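Local coordinates for protein probable threonyl-tRNA synthetase 1 (Aeropyrum pernix, PDB 3A32) that probably catalyses the ATP-dependent attachment of threonine to tRNA(Thr), as a zinc-binding class II synthetase that probably cannot edit mischarged seryl-tRNA, at residues 12-24 / 41-53. Sequence-based numbering, arbitrary orientation.
Sequences YAYELDITVKPDS and VPLFSLGGGPIRY. With SO4 (sulfate ion), chain B.
Two backbone hydrogen bonds join residues 12-24 and 41-53: Val20 N to Leu43 O (2.9 Å) and Ser45 N to Ile18 O (2.9 Å). They flank Thr19 and Phe44, a non-hydrogen-bonded antiparallel pair forming a single beta bridge, and a water between Val20 O and Leu43 N prolongs the pairing. Beside it, Asp17 swings its carboxylate to Ser45 with CG trans to the backbone N (chi1 -167°). Ser45 OG donates to Asp17 OD1 over 2.6 Å from above the carboxylate plane, OD2 takes a weak bond from Gly47 N, and Asp17 O takes another from Gly48 N. Replacing Asp17 by an alanine is likely to leave the buried Ser45 OG without its acceptor and Gly47 N without its weak bond to the carboxylate. Among apolar groups, Thr19 CG2 makes a CH-pi contact over one face of the Phe44 ring, 4.0 Å from its centroid, while Arg52 CD covers the opposite face. Ile18 CG2 lies 3.6 Å from Phe44 CE1, and Ile18 CD1 3.8 Å from Ile51 CD1, the two isoleucines crossing at about a right angle; Leu321 of helix 317-327 also touches Ile18. Gly47 and Gly48 let the backbones approach closely, as a beta carbon on either would collide with carbonyls of 16-18. A Schellman motif, with positive phi at Asp17 and bonds from Asp17 N to Tyr14 O and, weakly, Ile18 N to Ala13 O, ends helix 9-15 and leads into an isolated beta bridge packed before helix 48-65, against the second subunit, whose Asn121 packs on Asp17 and Glu122 on Leu46.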
loop_
_atom_site.group_PDB
_atom_site.type_symbol
_atom_site.label_atom_id
_atom_site.label_comp_id
_atom_site.label_asym_id
_atom_site.label_seq_id
_atom_site.Cartn_x
_atom_site.Cartn_y
_atom_site.Cartn_z
ATOM N N TYR A 12 12.645 13.948 -15.902
ATOM C CA TYR A 12 12.639 14.016 -14.440
ATOM C C TYR A 12 12.401 12.662 -13.791
ATOM O O TYR A 12 13.141 12.306 -12.878
ATOM C CB TYR A 12 11.571 15.002 -13.956
ATOM C CG TYR A 12 11.869 16.423 -14.325
ATOM C CD1 TYR A 12 13.030 17.063 -13.854
ATOM C CD2 TYR A 12 11.037 17.112 -15.177
ATOM C CE1 TYR A 12 13.308 18.353 -14.183
ATOM C CE2 TYR A 12 11.327 18.434 -15.557
ATOM C CZ TYR A 12 12.450 19.037 -15.031
ATOM O OH TYR A 12 12.704 20.328 -15.352
ATOM N N ALA A 13 11.395 11.905 -14.263
ATOM C CA ALA A 13 11.097 10.621 -13.627
ATOM C C ALA A 13 12.324 9.693 -13.682
ATOM O O ALA A 13 12.544 8.923 -12.770
ATOM C CB ALA A 13 9.850 9.940 -14.262
ATOM N N TYR A 14 13.071 9.742 -14.782
ATOM C CA TYR A 14 14.249 8.903 -15.017
ATOM C C TYR A 14 15.415 9.401 -14.153
ATOM O O TYR A 14 16.097 8.597 -13.475
ATOM C CB TYR A 14 14.615 8.929 -16.521
ATOM C CG TYR A 14 16.036 8.493 -16.839
ATOM C CD1 TYR A 14 16.384 7.151 -16.863
ATOM C CD2 TYR A 14 17.039 9.438 -17.076
ATOM C CE1 TYR A 14 17.697 6.736 -17.125
ATOM C CE2 TYR A 14 18.385 9.050 -17.326
ATOM C CZ TYR A 14 18.693 7.677 -17.362
ATOM O OH TYR A 14 19.993 7.260 -17.624
ATOM N N GLU A 15 15.643 10.731 -14.170
ATOM C CA GLU A 15 16.735 11.334 -13.390
ATOM C C GLU A 15 16.565 11.170 -11.871
ATOM O O GLU A 15 17.545 10.949 -11.146
ATOM C CB GLU A 15 16.918 12.800 -13.764
ATOM C CG GLU A 15 17.278 13.076 -15.266
ATOM C CD GLU A 15 17.255 14.586 -15.620
ATOM O OE1 GLU A 15 16.708 15.436 -14.838
ATOM O OE2 GLU A 15 17.823 14.936 -16.680
ATOM N N LEU A 16 15.323 11.259 -11.389
ATOM C CA LEU A 16 15.031 11.056 -9.974
ATOM C C LEU A 16 14.943 9.566 -9.640
ATOM O O LEU A 16 14.702 9.197 -8.457
ATOM C CB LEU A 16 13.682 11.690 -9.622
ATOM C CG LEU A 16 13.615 13.217 -9.719
ATOM C CD1 LEU A 16 12.185 13.683 -9.737
ATOM C CD2 LEU A 16 14.438 13.844 -8.557
ATOM N N ASP A 17 15.083 8.733 -10.677
ATOM C CA ASP A 17 14.882 7.271 -10.578
ATOM C C ASP A 17 13.463 6.907 -10.049
ATOM O O ASP A 17 13.268 5.918 -9.360
ATOM C CB ASP A 17 16.022 6.624 -9.765
ATOM C CG ASP A 17 16.061 5.061 -9.890
ATOM O OD1 ASP A 17 15.817 4.497 -10.987
ATOM O OD2 ASP A 17 16.360 4.392 -8.869
ATOM N N ILE A 18 12.460 7.707 -10.394
ATOM C CA ILE A 18 11.075 7.356 -10.107
ATOM C C ILE A 18 10.666 6.227 -11.053
ATOM O O ILE A 18 9.971 5.273 -10.653
ATOM C CB ILE A 18 10.157 8.609 -10.236
ATOM C CG1 ILE A 18 10.528 9.658 -9.169
ATOM C CG2 ILE A 18 8.664 8.212 -10.172
ATOM C CD1 ILE A 18 9.681 10.954 -9.215
ATOM N N THR A 19 11.110 6.310 -12.312
ATOM C CA THR A 19 10.814 5.228 -13.293
ATOM C C THR A 19 12.021 4.782 -14.060
ATOM O O THR A 19 13.058 5.463 -14.086
ATOM C CB THR A 19 9.723 5.614 -14.355
ATOM O OG1 THR A 19 10.077 6.858 -14.969
ATOM C CG2 THR A 19 8.365 5.783 -13.695
ATOM N N VAL A 20 11.884 3.600 -14.656
ATOM C CA VAL A 20 12.767 3.133 -15.711
ATOM C C VAL A 20 12.319 3.727 -17.055
ATOM O O VAL A 20 11.147 3.694 -17.389
ATOM C CB VAL A 20 12.784 1.561 -15.780
ATOM C CG1 VAL A 20 13.738 1.091 -16.928
ATOM C CG2 VAL A 20 13.215 0.950 -14.437
ATOM N N LYS A 21 13.251 4.261 -17.830
ATOM C CA LYS A 21 12.952 4.817 -19.145
ATOM C C LYS A 21 12.700 3.666 -20.143
ATOM O O LYS A 21 13.506 2.746 -20.268
ATOM C CB LYS A 21 14.117 5.712 -19.599
ATOM C CG LYS A 21 13.698 6.969 -20.359
ATOM C CD LYS A 21 14.742 8.085 -20.289
ATOM C CE LYS A 21 15.830 7.868 -21.333
ATOM N NZ LYS A 21 16.793 9.039 -21.519
ATOM N N PRO A 22 11.558 3.678 -20.847
ATOM C CA PRO A 22 11.233 2.556 -21.770
ATOM C C PRO A 22 12.287 2.316 -22.826
ATOM O O PRO A 22 12.501 1.176 -23.234
ATOM C CB PRO A 22 9.949 3.000 -22.457
ATOM C CG PRO A 22 9.346 4.044 -21.501
ATOM C CD PRO A 22 10.516 4.708 -20.784
ATOM N N ASP A 23 12.926 3.387 -23.274
ATOM C CA ASP A 23 13.903 3.298 -24.326
ATOM C C ASP A 23 15.343 3.281 -23.846
ATOM O O ASP A 23 16.222 3.358 -24.672
ATOM C CB ASP A 23 13.704 4.424 -25.371
ATOM C CG ASP A 23 13.742 5.819 -24.765
ATOM O OD1 ASP A 23 13.355 6.020 -23.605
ATOM O OD2 ASP A 23 14.137 6.752 -25.477
ATOM N N SER A 24 15.579 3.199 -22.533
ATOM C CA SER A 24 16.900 2.839 -21.989
ATOM C C SER A 24 17.221 1.409 -22.431
ATOM O O SER A 24 16.337 0.542 -22.499
ATOM C CB SER A 24 16.939 2.918 -20.436
ATOM O OG SER A 24 16.960 4.260 -19.934
ATOM N N VAL A 41 3.451 0.616 -20.017
ATOM C CA VAL A 41 3.426 -0.039 -18.706
ATOM C C VAL A 41 4.542 0.550 -17.822
ATOM O O VAL A 41 5.681 0.053 -17.827
ATOM C CB VAL A 41 3.620 -1.574 -18.820
ATOM C CG1 VAL A 41 3.456 -2.246 -17.456
ATOM C CG2 VAL A 41 2.608 -2.164 -19.843
ATOM N N PRO A 42 4.237 1.633 -17.098
ATOM C CA PRO A 42 5.288 2.326 -16.333
ATOM C C PRO A 42 5.961 1.406 -15.320
ATOM O O PRO A 42 5.312 0.749 -14.505
ATOM C CB PRO A 42 4.538 3.485 -15.625
ATOM C CG PRO A 42 3.362 3.745 -16.478
ATOM C CD PRO A 42 2.940 2.344 -17.029
ATOM N N LEU A 43 7.270 1.373 -15.368
ATOM C CA LEU A 43 7.972 0.530 -14.407
ATOM C C LEU A 43 8.608 1.445 -13.391
ATOM O O LEU A 43 9.561 2.153 -13.694
ATOM C CB LEU A 43 8.980 -0.411 -15.120
ATOM C CG LEU A 43 9.981 -1.263 -14.342
ATOM C CD1 LEU A 43 9.304 -2.171 -13.295
ATOM C CD2 LEU A 43 10.885 -2.083 -15.371
ATOM N N PHE A 44 8.030 1.484 -12.209
ATOM C CA PHE A 44 8.576 2.275 -11.117
ATOM C C PHE A 44 9.833 1.651 -10.572
ATOM O O PHE A 44 9.921 0.429 -10.404
ATOM C CB PHE A 44 7.511 2.560 -10.045
ATOM C CG PHE A 44 6.556 3.608 -10.469
ATOM C CD1 PHE A 44 6.815 4.935 -10.202
ATOM C CD2 PHE A 44 5.455 3.278 -11.263
ATOM C CE1 PHE A 44 5.930 5.922 -10.644
ATOM C CE2 PHE A 44 4.590 4.234 -11.704
ATOM C CZ PHE A 44 4.824 5.569 -11.403
ATOM N N SER A 45 10.827 2.502 -10.330
ATOM C CA SER A 45 12.151 2.016 -9.991
ATOM C C SER A 45 12.419 2.194 -8.456
ATOM O O SER A 45 11.476 2.256 -7.640
ATOM C CB SER A 45 13.162 2.715 -10.912
ATOM O OG SER A 45 14.470 2.363 -10.553
ATOM N N LEU A 46 13.690 2.272 -8.057
ATOM C CA LEU A 46 14.040 2.303 -6.630
ATOM C C LEU A 46 13.617 3.621 -5.974
ATOM O O LEU A 46 13.076 3.603 -4.878
ATOM C CB LEU A 46 15.562 2.056 -6.434
ATOM C CG LEU A 46 15.994 0.584 -6.220
ATOM C CD1 LEU A 46 15.349 -0.385 -7.198
ATOM C CD2 LEU A 46 17.540 0.409 -6.201
ATOM N N GLY A 47 13.867 4.755 -6.638
ATOM C CA GLY A 47 13.402 6.041 -6.158
ATOM C C GLY A 47 11.903 6.156 -6.138
ATOM O O GLY A 47 11.329 6.829 -5.252
ATOM N N GLY A 48 11.241 5.520 -7.109
ATOM C CA GLY A 48 9.754 5.563 -7.171
ATOM C C GLY A 48 9.021 4.688 -6.157
ATOM O O GLY A 48 7.874 4.952 -5.843
ATOM N N GLY A 49 9.670 3.628 -5.652
ATOM C CA GLY A 49 9.002 2.634 -4.751
ATOM C C GLY A 49 8.491 3.268 -3.476
ATOM O O GLY A 49 7.294 3.127 -3.151
ATOM N N PRO A 50 9.373 3.995 -2.750
ATOM C CA PRO A 50 8.929 4.649 -1.520
ATOM C C PRO A 50 7.868 5.706 -1.739
ATOM O O PRO A 50 6.962 5.833 -0.904
ATOM C CB PRO A 50 10.235 5.222 -0.911
ATOM C CG PRO A 50 11.341 4.424 -1.577
ATOM C CD PRO A 50 10.830 4.170 -2.959
ATOM N N ILE A 51 7.938 6.407 -2.877
ATOM C CA ILE A 51 6.880 7.334 -3.259
ATOM C C ILE A 51 5.517 6.614 -3.369
ATOM O O ILE A 51 4.524 7.121 -2.888
ATOM C CB ILE A 51 7.179 8.077 -4.620
ATOM C CG1 ILE A 51 8.467 8.886 -4.573
ATOM C CG2 ILE A 51 6.048 9.058 -4.988
ATOM C CD1 ILE A 51 8.634 9.667 -5.823
ATOM N N ARG A 52 5.477 5.447 -4.013
ATOM C CA ARG A 52 4.230 4.694 -4.158
ATOM C C ARG A 52 3.664 4.180 -2.834
ATOM O O ARG A 52 2.475 4.300 -2.599
ATOM C CB ARG A 52 4.382 3.573 -5.195
ATOM C CG ARG A 52 4.430 4.224 -6.642
ATOM C CD ARG A 52 4.339 3.160 -7.713
ATOM N NE ARG A 52 3.032 2.502 -7.724
ATOM C CZ ARG A 52 1.944 2.998 -8.333
ATOM N NH1 ARG A 52 2.002 4.155 -8.986
ATOM N NH2 ARG A 52 0.808 2.323 -8.318
ATOM N N TYR A 53 4.505 3.639 -1.956
ATOM C CA TYR A 53 4.017 3.215 -0.650
ATOM C C TYR A 53 3.581 4.417 0.198
ATOM O O TYR A 53 2.584 4.320 0.880
ATOM C CB TYR A 53 5.040 2.377 0.096
ATOM C CG TYR A 53 5.245 1.006 -0.500
ATOM C CD1 TYR A 53 6.187 0.811 -1.507
ATOM C CD2 TYR A 53 4.482 -0.086 -0.074
ATOM C CE1 TYR A 53 6.376 -0.449 -2.098
ATOM C CE2 TYR A 53 4.685 -1.386 -0.626
ATOM C CZ TYR A 53 5.651 -1.547 -1.623
ATOM O OH TYR A 53 5.894 -2.757 -2.186
HETATM S S SO4 B . 16.928 21.217 -14.201
HETATM O O1 SO4 B . 17.670 21.774 -13.056
HETATM O O2 SO4 B . 15.495 21.491 -14.336
HETATM O O3 SO4 B . 17.555 21.882 -15.323
HETATM O O4 SO4 B . 17.116 19.766 -14.197
HETATM O O HOH W 1 8.672 2.757 -17.534
#